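Local coordinates for beta-1,3-glucosyltransferase (Paecilomyces sp. J18, PDB 5JVV), which is a fungal carbohydrate-active enzyme of the glucosyltransferase type, built around a beta-sandwich of two curved, largely antiparallel sheets, at residues 96-101 and 274-279. Sequence-based numbering, arbitrary orientation.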
loop_
_atom_site.group_PDB
_atom_site.type_symbol
_atom_site.label_atom_id
_atom_site.label_comp_id
_atom_site.label_asym_id
_atom_site.label_seq_id
_atom_site.Cartn_x
_atom_site.Cartn_y
_atom_site.Cartn_z
ATOM N N SER A 96 -9.426 8.527 3.038
ATOM C CA SER A 96 -10.642 7.769 2.811
ATOM C C SER A 96 -11.498 8.598 1.873
ATOM O O SER A 96 -12.280 9.443 2.306
ATOM C CB SER A 96 -11.342 7.540 4.148
ATOM O OG SER A 96 -10.476 6.813 5.016
ATOM N N ILE A 97 -11.320 8.358 0.576
ATOM C CA ILE A 97 -11.804 9.246 -0.476
ATOM C C ILE A 97 -12.429 8.403 -1.582
ATOM O O ILE A 97 -11.820 7.442 -2.031
ATOM C CB ILE A 97 -10.633 10.063 -1.074
ATOM C CG1 ILE A 97 -9.969 10.946 -0.010
ATOM C CG2 ILE A 97 -11.102 10.902 -2.265
ATOM C CD1 ILE A 97 -8.568 11.412 -0.410
ATOM N N CYS A 98 -13.634 8.766 -2.035
ATOM C CA CYS A 98 -14.306 8.016 -3.085
ATOM C C CYS A 98 -13.447 7.927 -4.338
ATOM O O CYS A 98 -12.920 8.938 -4.816
ATOM C CB CYS A 98 -15.647 8.658 -3.413
ATOM S SG CYS A 98 -16.857 8.509 -2.085
ATOM N N GLY A 99 -13.281 6.703 -4.837
ATOM C CA GLY A 99 -12.489 6.455 -6.028
ATOM C C GLY A 99 -11.054 6.036 -5.778
ATOM O O GLY A 99 -10.454 5.385 -6.632
ATOM N N ALA A 100 -10.495 6.403 -4.625
ATOM C CA ALA A 100 -9.069 6.172 -4.365
ATOM C C ALA A 100 -8.726 4.700 -4.119
ATOM O O ALA A 100 -9.518 3.930 -3.554
ATOM C CB ALA A 100 -8.592 7.030 -3.194
ATOM N N TRP A 101 -7.529 4.311 -4.541
ATOM C CA TRP A 101 -7.037 2.948 -4.327
ATOM C C TRP A 101 -5.523 2.988 -4.134
ATOM O O TRP A 101 -4.754 2.719 -5.060
ATOM C CB TRP A 101 -7.446 2.055 -5.509
ATOM C CG TRP A 101 -7.031 0.606 -5.404
ATOM C CD1 TRP A 101 -6.381 -0.009 -4.357
ATOM C CD2 TRP A 101 -7.240 -0.405 -6.393
ATOM N NE1 TRP A 101 -6.175 -1.337 -4.654
ATOM C CE2 TRP A 101 -6.695 -1.602 -5.894
ATOM C CE3 TRP A 101 -7.841 -0.411 -7.654
ATOM C CZ2 TRP A 101 -6.723 -2.797 -6.620
ATOM C CZ3 TRP A 101 -7.866 -1.595 -8.379
ATOM C CH2 TRP A 101 -7.320 -2.775 -7.855
ATOM N N ILE A 274 -15.722 6.670 -12.037
ATOM C CA ILE A 274 -15.002 7.508 -12.996
ATOM C C ILE A 274 -15.566 8.924 -12.976
ATOM O O ILE A 274 -14.808 9.905 -12.984
ATOM C CB ILE A 274 -15.039 6.895 -14.409
ATOM C CG1 ILE A 274 -14.197 5.623 -14.435
ATOM C CG2 ILE A 274 -14.486 7.884 -15.433
ATOM C CD1 ILE A 274 -14.372 4.782 -15.703
ATOM N N ASP A 275 -16.892 9.039 -12.918
ATOM C CA ASP A 275 -17.541 10.350 -12.804
ATOM C C ASP A 275 -17.018 11.155 -11.604
ATOM O O ASP A 275 -16.655 12.309 -11.746
ATOM C CB ASP A 275 -19.073 10.193 -12.757
ATOM C CG ASP A 275 -19.808 11.523 -12.794
ATOM O OD1 ASP A 275 -19.406 12.424 -13.561
ATOM O OD2 ASP A 275 -20.803 11.673 -12.054
ATOM N N PHE A 276 -16.948 10.527 -10.433
ATOM C CA PHE A 276 -16.480 11.204 -9.232
ATOM C C PHE A 276 -15.022 11.640 -9.396
ATOM O O PHE A 276 -14.674 12.809 -9.159
ATOM C CB PHE A 276 -16.634 10.265 -8.031
ATOM C CG PHE A 276 -16.427 10.930 -6.700
ATOM C CD1 PHE A 276 -17.517 11.287 -5.913
ATOM C CD2 PHE A 276 -15.145 11.182 -6.223
ATOM C CE1 PHE A 276 -17.322 11.900 -4.675
ATOM C CE2 PHE A 276 -14.949 11.784 -4.986
ATOM C CZ PHE A 276 -16.039 12.150 -4.217
ATOM N N VAL A 277 -14.170 10.710 -9.817
ATOM C CA VAL A 277 -12.742 11.005 -9.937
ATOM C C VAL A 277 -12.474 12.061 -11.014
ATOM O O VAL A 277 -11.661 12.968 -10.822
ATOM C CB VAL A 277 -11.927 9.724 -10.203
ATOM C CG1 VAL A 277 -10.473 10.065 -10.458
ATOM C CG2 VAL A 277 -12.047 8.770 -9.025
ATOM N N ALA A 278 -13.183 11.975 -12.132
ATOM C CA ALA A 278 -12.978 12.941 -13.206
ATOM C C ALA A 278 -13.431 14.353 -12.850
ATOM O O ALA A 278 -12.753 15.335 -13.195
ATOM C CB ALA A 278 -13.692 12.471 -14.462
ATOM N N THR A 279 -14.567 14.465 -12.162
ATOM C CA THR A 279 -15.236 15.764 -12.023
ATOM C C THR A 279 -15.020 16.475 -10.681
ATOM O O THR A 279 -15.427 17.634 -10.522
ATOM C CB THR A 279 -16.761 15.668 -12.306
ATOM O OG1 THR A 279 -17.399 14.892 -11.279
ATOM C CG2 THR A 279 -17.020 15.035 -13.662
#
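C98 sits over one face of the F276 ring, its CB above the middle of the six carbons. C98 CB stands 3.6 Å from the F276 ring centroid, on a line 13° off the ring normal, a well-centred CH-pi contact. The sulfur follows over the same face but farther out: C98 SG is 4.6 Å from the F276 centroid, 24° off the normal, a Cys sulfur-aromatic contact. C98 O also meets the ring, 3.5 Å from F276 CD2. The ring is brought to the cysteine because F276 holds CG anti to its own backbone N (chi1 -169°). One residue along each segment, V277 meets bare backbone, CG2 lying 3.8 Å from G99 CA. Here the two backbones have their nearest CA atoms, G99 CA and V277 CA standing 6.0 Å apart. G99 takes the third position of a type II turn, I97 to A100, closed by A100 N to I97 O at 3.1 Å; its positive phi suits a glycine there. This tight patch is buried and joined by van der Waals contact across the two segments. The other side of the helix, by contrast, is looser and nearer solvent: T279 is exposed and D275 partly so. There T279 OG1 donates to D275 O at 2.7 Å, while T279 N reaches the same carbonyl from its opposite face, two bonds gripping one oxygen in the last helical turn. C98 SG is disulfide-bonded to C262, which ties the turn to the loop that precedes helix 269-279. Y256 also touches F276, and V277 rests on F247 of strand 240-247. That strand pairs antiparallel with strand 100-107, so the C-terminal turn of helix 269-279 packs against the turn leading into strand 100-107 and against its neighbour in the sheet.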